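Local coordinates for metallo-beta-lactamase family protein (Thermus thermophilus, PDB 2ZO4) that is a metallo-beta-lactamase superfamily protein that binds two zinc ions and probably catalyses hydrolysis of a substrate not yet established, at residues 214-219 / 247-251; 271-276 / 288-292. All coordinates share one frame; numbering follows the deposited sequence.

Both contacts pack helix against helix, but they join different things. Contact 1 is partly buried and brings helix 210-222 of the metallo-beta-lactamase fold against helix 240-261. Contact 2 is buried and lies wholly within the C-terminal domain, where helix 268-275 crosses helix 286-301 almost at a right angle. A salt bridge and a lysine bond to a backbone carbonyl hold the outer side of contact 1, with aromatic rings deeper in; contact 2 relies on close fit: its T292-A288 bond stays within helix 286-301, and the polar ends of S272 and E291 are held by W269 and V200. H251 of contact 1 touches E291 of contact 2, and the centres are 18 Å apart.

Contact 1. Residues 214-219 / 247-251; sequences FLRSLD and LKAHH
The backbone carbonyl oxygen of L215 is gripped by two donors from opposite faces of its plane. The amide of D219 makes the ordinary helical bond, and the ammonium of K248 crosses from the other helix, NZ to L215 O at 2.7 Å. NZ approaches the carbonyl from the side (C=O...NZ angle 113°), well above its plane and not on a lone pair. The same ammonium forms a salt bridge with D219, where NZ lies 2.9 Å from OD2; taken as a hydrogen bond, this second link is weak. The K248 chain is kinked at its second and fourth torsions, which lets its methylenes run along L218 before the ammonium bends in to the carbonyl. CD of K248 packs 3.7 Å from CB of L218, the two side chains lying alongside and pointing opposite ways. Further in, L218 lies crosswise to L247, CD1 of L218 meeting CB of L247 at 3.8 Å. The F214 ring swings over to H251 with CG anti to the backbone N. Its CE2 comes within 3.5 Å of H251 NE2, and the two rings meet obliquely, planes 70° apart. Both imidazole nitrogens have hydrogen-bond partners, ND1 with H295 NE2 and NE2 with S197 OG, which fixes the turn of the ring beside F214. F214 also comes close to H171, a zinc ligand, putting this end of the interface in the second shell of the metal site. The segments run nearly antiparallel (156°), their axes 10.3 Å apart. Helix 210-222, from the metallo-beta-lactamase fold, thus lies along helix 240-261, while helix 286-301 adds Y298 against L215 and E291 against H251.

Contact 2. Residues 271-276 / 288-292; sequences LSLHLF and AFAET
A288 opens the contact under F276: its CB lies 3.9 Å from CB of F276, and its CA sits over one face of the phenyl ring, displaced toward the rim. CB of S272 lies beside the A288 carbonyl oxygen, which takes two bonds from its own helix, from the amide and the hydroxyl of T292. F289 offers mainly backbone, its CA 3.8 Å from CB of S272, while its ring turns away to meet F117. This close approach, with helix axes 8.7 Å apart and crossing at 96°, joins two helices of the C-terminal domain, whose sequence places it in the helix-turn-helix clan. E291 stands nearly square to F276, its carboxylate plane 82° from the ring. Its OE1 lies near the ring plane, 3.3 Å from CZ at the edge; this buried oxygen has no hydrogen-bond partner in the model, and the C-H edge probably gives it only a weak electrostatic contact. OE2 is held by the amide of V200. T292 fills the middle of the interface. With OG1 beside its own backbone N (chi1 -54°), the hydroxyl bonds back to A288 O at 2.7 Å, and the same oxygen packs 3.3 Å from CB of S272. CG2, the other branch, reaches CB of L271 at 3.8 Å, while L275 brings CD2 past the hydroxyl.

Contact 1. Residues 214-219 / 247-251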
ATOM      1  N   PHE A 214       9.551   3.396   5.599  1.00 10.60           N
ATOM      2  CA  PHE A 214       9.306   3.804   4.216  1.00 11.03           C
ATOM      3  C   PHE A 214      10.577   4.285   3.544  1.00 10.99           C
ATOM      4  O   PHE A 214      10.849   3.930   2.400  1.00 11.15           O
ATOM      5  CB  PHE A 214       8.230   4.892   4.143  1.00 11.22           C
ATOM      6  CG  PHE A 214       7.842   5.270   2.739  1.00 11.87           C
ATOM      7  CD1 PHE A 214       7.012   4.441   1.982  1.00 12.19           C
ATOM      8  CD2 PHE A 214       8.297   6.461   2.173  1.00 12.05           C
ATOM      9  CE1 PHE A 214       6.652   4.789   0.674  1.00 11.96           C
ATOM     10  CE2 PHE A 214       7.944   6.815   0.868  1.00 12.23           C
ATOM     11  CZ  PHE A 214       7.124   5.975   0.118  1.00 11.86           C
ATOM     12  N   LEU A 215      11.351   5.094   4.260  1.00 11.21           N
ATOM     13  CA  LEU A 215      12.597   5.637   3.729  1.00 11.37           C
ATOM     14  C   LEU A 215      13.675   4.558   3.574  1.00 11.64           C
ATOM     15  O   LEU A 215      14.466   4.595   2.631  1.00 11.65           O
ATOM     16  CB  LEU A 215      13.087   6.822   4.581  1.00 11.28           C
ATOM     17  CG  LEU A 215      12.155   8.048   4.618  1.00 10.70           C
ATOM     18  CD1 LEU A 215      12.576   9.052   5.693  1.00  9.59           C
ATOM     19  CD2 LEU A 215      12.054   8.730   3.255  1.00 10.13           C
ATOM     20  N   ARG A 216      13.695   3.586   4.482  1.00 11.92           N
ATOM     21  CA  ARG A 216      14.616   2.456   4.349  1.00 12.24           C
ATOM     22  C   ARG A 216      14.226   1.568   3.161  1.00 11.72           C
ATOM     23  O   ARG A 216      15.092   1.006   2.491  1.00 11.35           O
ATOM     24  CB  ARG A 216      14.679   1.651   5.650  1.00 12.86           C
ATOM     25  CG  ARG A 216      15.665   0.495   5.633  1.00 15.95           C
ATOM     26  CD  ARG A 216      16.579   0.521   6.848  1.00 20.81           C
ATOM     27  NE  ARG A 216      17.815   1.262   6.589  1.00 23.67           N
ATOM     28  CZ  ARG A 216      18.975   0.705   6.236  1.00 25.06           C
ATOM     29  NH1 ARG A 216      19.080  -0.612   6.092  1.00 24.98           N
ATOM     30  NH2 ARG A 216      20.039   1.471   6.022  1.00 25.74           N
ATOM     31  N   SER A 217      12.924   1.454   2.907  1.00 11.45           N
ATOM     32  CA  SER A 217      12.414   0.680   1.770  1.00 11.39           C
ATOM     33  C   SER A 217      12.802   1.324   0.440  1.00 11.74           C
ATOM     34  O   SER A 217      13.188   0.629  -0.494  1.00 11.55           O
ATOM     35  CB  SER A 217      10.898   0.501   1.866  1.00 10.97           C
ATOM     36  OG  SER A 217      10.561  -0.290   2.991  1.00  9.93           O
ATOM     37  N   LEU A 218      12.707   2.652   0.375  1.00 12.52           N
ATOM     38  CA  LEU A 218      13.158   3.421  -0.788  1.00 13.37           C
ATOM     39  C   LEU A 218      14.648   3.215  -1.058  1.00 14.14           C
ATOM     40  O   LEU A 218      15.051   3.080  -2.211  1.00 14.48           O
ATOM     41  CB  LEU A 218      12.872   4.916  -0.606  1.00 13.09           C
ATOM     42  CG  LEU A 218      11.438   5.425  -0.433  1.00 13.17           C
ATOM     43  CD1 LEU A 218      11.457   6.919  -0.143  1.00 12.86           C
ATOM     44  CD2 LEU A 218      10.565   5.116  -1.649  1.00 12.80           C
ATOM     45  N   ASP A 219      15.453   3.199   0.005  1.00 15.09           N
ATOM     46  CA  ASP A 219      16.885   2.895  -0.089  1.00 16.11           C
ATOM     47  C   ASP A 219      17.113   1.518  -0.701  1.00 16.40           C
ATOM     48  O   ASP A 219      17.934   1.367  -1.606  1.00 16.54           O
ATOM     49  CB  ASP A 219      17.543   2.942   1.294  1.00 16.76           C
ATOM     50  CG  ASP A 219      17.944   4.345   1.719  1.00 18.76           C
ATOM     51  OD1 ASP A 219      18.490   5.108   0.889  1.00 21.15           O
ATOM     52  OD2 ASP A 219      17.725   4.683   2.903  1.00 21.71           O
ATOM     53  N   LEU A 247      11.690  10.506  -4.079  1.00 15.07           N
ATOM     54  CA  LEU A 247      10.731  10.330  -2.983  1.00 14.92           C
ATOM     55  C   LEU A 247      11.381  10.527  -1.618  1.00 14.97           C
ATOM     56  O   LEU A 247      10.736  10.979  -0.672  1.00 14.82           O
ATOM     57  CB  LEU A 247      10.046   8.966  -3.071  1.00 14.87           C
ATOM     58  CG  LEU A 247       8.997   8.833  -4.177  1.00 14.68           C
ATOM     59  CD1 LEU A 247       8.571   7.381  -4.354  1.00 14.99           C
ATOM     60  CD2 LEU A 247       7.797   9.719  -3.891  1.00 14.21           C
ATOM     61  N   LYS A 248      12.663  10.182  -1.536  1.00 15.07           N
ATOM     62  CA  LYS A 248      13.493  10.487  -0.380  1.00 15.57           C
ATOM     63  C   LYS A 248      13.518  11.998  -0.154  1.00 15.29           C
ATOM     64  O   LYS A 248      13.211  12.477   0.940  1.00 15.13           O
ATOM     65  CB  LYS A 248      14.915  10.001  -0.640  1.00 15.86           C
ATOM     66  CG  LYS A 248      15.503   9.174   0.460  1.00 17.91           C
ATOM     67  CD  LYS A 248      15.040   7.744   0.334  1.00 20.33           C
ATOM     68  CE  LYS A 248      15.992   6.801   1.038  1.00 21.98           C
ATOM     69  NZ  LYS A 248      15.887   6.834   2.530  1.00 22.56           N
ATOM     70  N   ALA A 249      13.869  12.733  -1.209  1.00 14.91           N
ATOM     71  CA  ALA A 249      13.978  14.190  -1.169  1.00 14.90           C
ATOM     72  C   ALA A 249      12.631  14.848  -0.881  1.00 14.72           C
ATOM     73  O   ALA A 249      12.561  15.824  -0.134  1.00 15.05           O
ATOM     74  CB  ALA A 249      14.568  14.718  -2.480  1.00 14.82           C
ATOM     75  N   HIS A 250      11.575  14.295  -1.473  1.00 14.55           N
ATOM     76  CA  HIS A 250      10.199  14.737  -1.244  1.00 14.36           C
ATOM     77  C   HIS A 250       9.833  14.734   0.239  1.00 14.33           C
ATOM     78  O   HIS A 250       9.347  15.731   0.766  1.00 14.17           O
ATOM     79  CB  HIS A 250       9.220  13.854  -2.032  1.00 14.25           C
ATOM     80  CG  HIS A 250       7.779  14.143  -1.747  1.00 14.64           C
ATOM     81  ND1 HIS A 250       7.158  15.305  -2.152  1.00 15.28           N
ATOM     82  CD2 HIS A 250       6.835  13.422  -1.094  1.00 15.08           C
ATOM     83  CE1 HIS A 250       5.895  15.287  -1.762  1.00 15.99           C
ATOM     84  NE2 HIS A 250       5.674  14.155  -1.118  1.00 15.77           N
ATOM     85  N   HIS A 251      10.069  13.609   0.909  1.00 14.41           N
ATOM     86  CA  HIS A 251       9.719  13.490   2.321  1.00 14.52           C
ATOM     87  C   HIS A 251      10.609  14.333   3.222  1.00 14.73           C
ATOM     88  O   HIS A 251      10.153  14.832   4.247  1.00 14.74           O
ATOM     89  CB  HIS A 251       9.673  12.027   2.757  1.00 14.36           C
ATOM     90  CG  HIS A 251       8.465  11.305   2.248  1.00 13.95           C
ATOM     91  ND1 HIS A 251       7.224  11.435   2.833  1.00 13.80           N
ATOM     92  CD2 HIS A 251       8.297  10.489   1.183  1.00 12.84           C
ATOM     93  CE1 HIS A 251       6.347  10.711   2.161  1.00 13.85           C
ATOM     94  NE2 HIS A 251       6.974  10.126   1.157  1.00 13.58           N
TER

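Contact 2. Residues 271-276 / 288-292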
ATOM      1  N   LEU A 271      -2.653  20.616  11.395  1.00 18.81           N
ATOM      2  CA  LEU A 271      -1.423  20.544  10.604  1.00 19.26           C
ATOM      3  C   LEU A 271      -1.642  19.880   9.242  1.00 19.55           C
ATOM      4  O   LEU A 271      -1.071  20.313   8.238  1.00 19.48           O
ATOM      5  CB  LEU A 271      -0.329  19.804  11.383  1.00 18.98           C
ATOM      6  CG  LEU A 271       0.298  20.556  12.557  1.00 18.80           C
ATOM      7  CD1 LEU A 271       1.091  19.597  13.430  1.00 18.35           C
ATOM      8  CD2 LEU A 271       1.178  21.708  12.065  1.00 18.72           C
ATOM      9  N   SER A 272      -2.475  18.840   9.224  1.00 20.12           N
ATOM     10  CA  SER A 272      -2.760  18.072   8.009  1.00 20.95           C
ATOM     11  C   SER A 272      -3.448  18.889   6.906  1.00 21.51           C
ATOM     12  O   SER A 272      -3.394  18.519   5.733  1.00 21.72           O
ATOM     13  CB  SER A 272      -3.587  16.822   8.340  1.00 20.80           C
ATOM     14  OG  SER A 272      -4.893  17.156   8.771  1.00 20.42           O
ATOM     15  N   LEU A 273      -4.083  19.994   7.290  1.00 22.19           N
ATOM     16  CA  LEU A 273      -4.760  20.874   6.336  1.00 23.02           C
ATOM     17  C   LEU A 273      -3.779  21.706   5.511  1.00 23.64           C
ATOM     18  O   LEU A 273      -4.073  22.065   4.369  1.00 23.94           O
ATOM     19  CB  LEU A 273      -5.747  21.806   7.055  1.00 22.86           C
ATOM     20  CG  LEU A 273      -6.906  21.202   7.853  1.00 22.91           C
ATOM     21  CD1 LEU A 273      -7.650  22.306   8.597  1.00 22.79           C
ATOM     22  CD2 LEU A 273      -7.861  20.404   6.971  1.00 22.35           C
ATOM     23  N   HIS A 274      -2.625  22.015   6.098  1.00 24.37           N
ATOM     24  CA  HIS A 274      -1.627  22.867   5.460  1.00 25.31           C
ATOM     25  C   HIS A 274      -0.497  22.052   4.840  1.00 25.73           C
ATOM     26  O   HIS A 274       0.078  22.451   3.825  1.00 25.71           O
ATOM     27  CB  HIS A 274      -1.052  23.864   6.467  1.00 25.57           C
ATOM     28  CG  HIS A 274      -2.023  24.915   6.909  1.00 26.60           C
ATOM     29  ND1 HIS A 274      -1.633  26.203   7.208  1.00 27.83           N
ATOM     30  CD2 HIS A 274      -3.362  24.873   7.099  1.00 27.19           C
ATOM     31  CE1 HIS A 274      -2.691  26.907   7.573  1.00 27.92           C
ATOM     32  NE2 HIS A 274      -3.754  26.123   7.513  1.00 27.84           N
ATOM     33  N   LEU A 275      -0.175  20.917   5.462  1.00 26.21           N
ATOM     34  CA  LEU A 275       0.835  20.006   4.926  1.00 26.91           C
ATOM     35  C   LEU A 275       0.303  19.326   3.662  1.00 27.51           C
ATOM     36  O   LEU A 275       1.077  18.824   2.843  1.00 27.60           O
ATOM     37  CB  LEU A 275       1.256  18.972   5.981  1.00 26.73           C
ATOM     38  CG  LEU A 275       2.591  18.237   5.789  1.00 26.89           C
ATOM     39  CD1 LEU A 275       3.784  19.192   5.819  1.00 26.44           C
ATOM     40  CD2 LEU A 275       2.764  17.132   6.829  1.00 26.74           C
ATOM     41  N   PHE A 276      -1.023  19.332   3.514  1.00 28.15           N
ATOM     42  CA  PHE A 276      -1.702  18.800   2.331  1.00 28.90           C
ATOM     43  C   PHE A 276      -2.806  19.763   1.870  1.00 29.34           C
ATOM     44  O   PHE A 276      -3.991  19.525   2.131  1.00 29.35           O
ATOM     45  CB  PHE A 276      -2.272  17.406   2.621  1.00 28.70           C
ATOM     46  CG  PHE A 276      -1.218  16.362   2.870  1.00 28.97           C
ATOM     47  CD1 PHE A 276      -0.702  15.613   1.818  1.00 29.20           C
ATOM     48  CD2 PHE A 276      -0.741  16.127   4.156  1.00 28.80           C
ATOM     49  CE1 PHE A 276       0.273  14.647   2.042  1.00 29.05           C
ATOM     50  CE2 PHE A 276       0.236  15.167   4.391  1.00 28.76           C
ATOM     51  CZ  PHE A 276       0.745  14.426   3.333  1.00 29.08           C
ATOM     52  N   ALA A 288      -4.468  12.294   4.610  1.00 20.31           N
ATOM     53  CA  ALA A 288      -3.677  13.470   4.974  1.00 19.19           C
ATOM     54  C   ALA A 288      -3.359  13.482   6.477  1.00 18.32           C
ATOM     55  O   ALA A 288      -2.219  13.735   6.865  1.00 18.29           O
ATOM     56  CB  ALA A 288      -4.398  14.753   4.557  1.00 19.38           C
ATOM     57  N   PHE A 289      -4.361  13.183   7.306  1.00 17.18           N
ATOM     58  CA  PHE A 289      -4.180  13.069   8.756  1.00 16.27           C
ATOM     59  C   PHE A 289      -3.142  12.013   9.153  1.00 15.75           C
ATOM     60  O   PHE A 289      -2.244  12.294   9.947  1.00 15.22           O
ATOM     61  CB  PHE A 289      -5.512  12.766   9.450  1.00 16.31           C
ATOM     62  CG  PHE A 289      -5.376  12.401  10.914  1.00 16.27           C
ATOM     63  CD1 PHE A 289      -5.376  13.387  11.893  1.00 16.89           C
ATOM     64  CD2 PHE A 289      -5.252  11.071  11.309  1.00 16.40           C
ATOM     65  CE1 PHE A 289      -5.257  13.054  13.243  1.00 16.29           C
ATOM     66  CE2 PHE A 289      -5.121  10.729  12.654  1.00 16.54           C
ATOM     67  CZ  PHE A 289      -5.128  11.726  13.622  1.00 16.02           C
ATOM     68  N   ALA A 290      -3.289  10.803   8.614  1.00 15.16           N
ATOM     69  CA  ALA A 290      -2.407   9.685   8.954  1.00 15.06           C
ATOM     70  C   ALA A 290      -0.969   9.911   8.487  1.00 14.69           C
ATOM     71  O   ALA A 290      -0.029   9.530   9.184  1.00 14.42           O
ATOM     72  CB  ALA A 290      -2.958   8.376   8.404  1.00 14.79           C
ATOM     73  N   GLU A 291      -0.816  10.529   7.314  1.00 14.64           N
ATOM     74  CA  GLU A 291       0.495  10.915   6.775  1.00 14.82           C
ATOM     75  C   GLU A 291       1.165  11.968   7.650  1.00 13.93           C
ATOM     76  O   GLU A 291       2.356  11.867   7.955  1.00 13.62           O
ATOM     77  CB  GLU A 291       0.362  11.452   5.345  1.00 15.20           C
ATOM     78  CG  GLU A 291       0.735  10.460   4.240  1.00 18.71           C
ATOM     79  CD  GLU A 291       1.983  10.857   3.442  1.00 21.63           C
ATOM     80  OE1 GLU A 291       2.705  11.795   3.846  1.00 24.31           O
ATOM     81  OE2 GLU A 291       2.241  10.225   2.398  1.00 22.76           O
ATOM     82  N   THR A 292       0.391  12.980   8.037  1.00 13.20           N
ATOM     83  CA  THR A 292       0.875  14.053   8.908  1.00 12.71           C
ATOM     84  C   THR A 292       1.313  13.501  10.267  1.00 12.35           C
ATOM     85  O   THR A 292       2.348  13.904  10.797  1.00 11.99           O
ATOM     86  CB  THR A 292      -0.190  15.158   9.084  1.00 12.67           C
ATOM     87  OG1 THR A 292      -0.604  15.625   7.793  1.00 12.31           O
ATOM     88  CG2 THR A 292       0.363  16.331   9.887  1.00 13.09           C
TER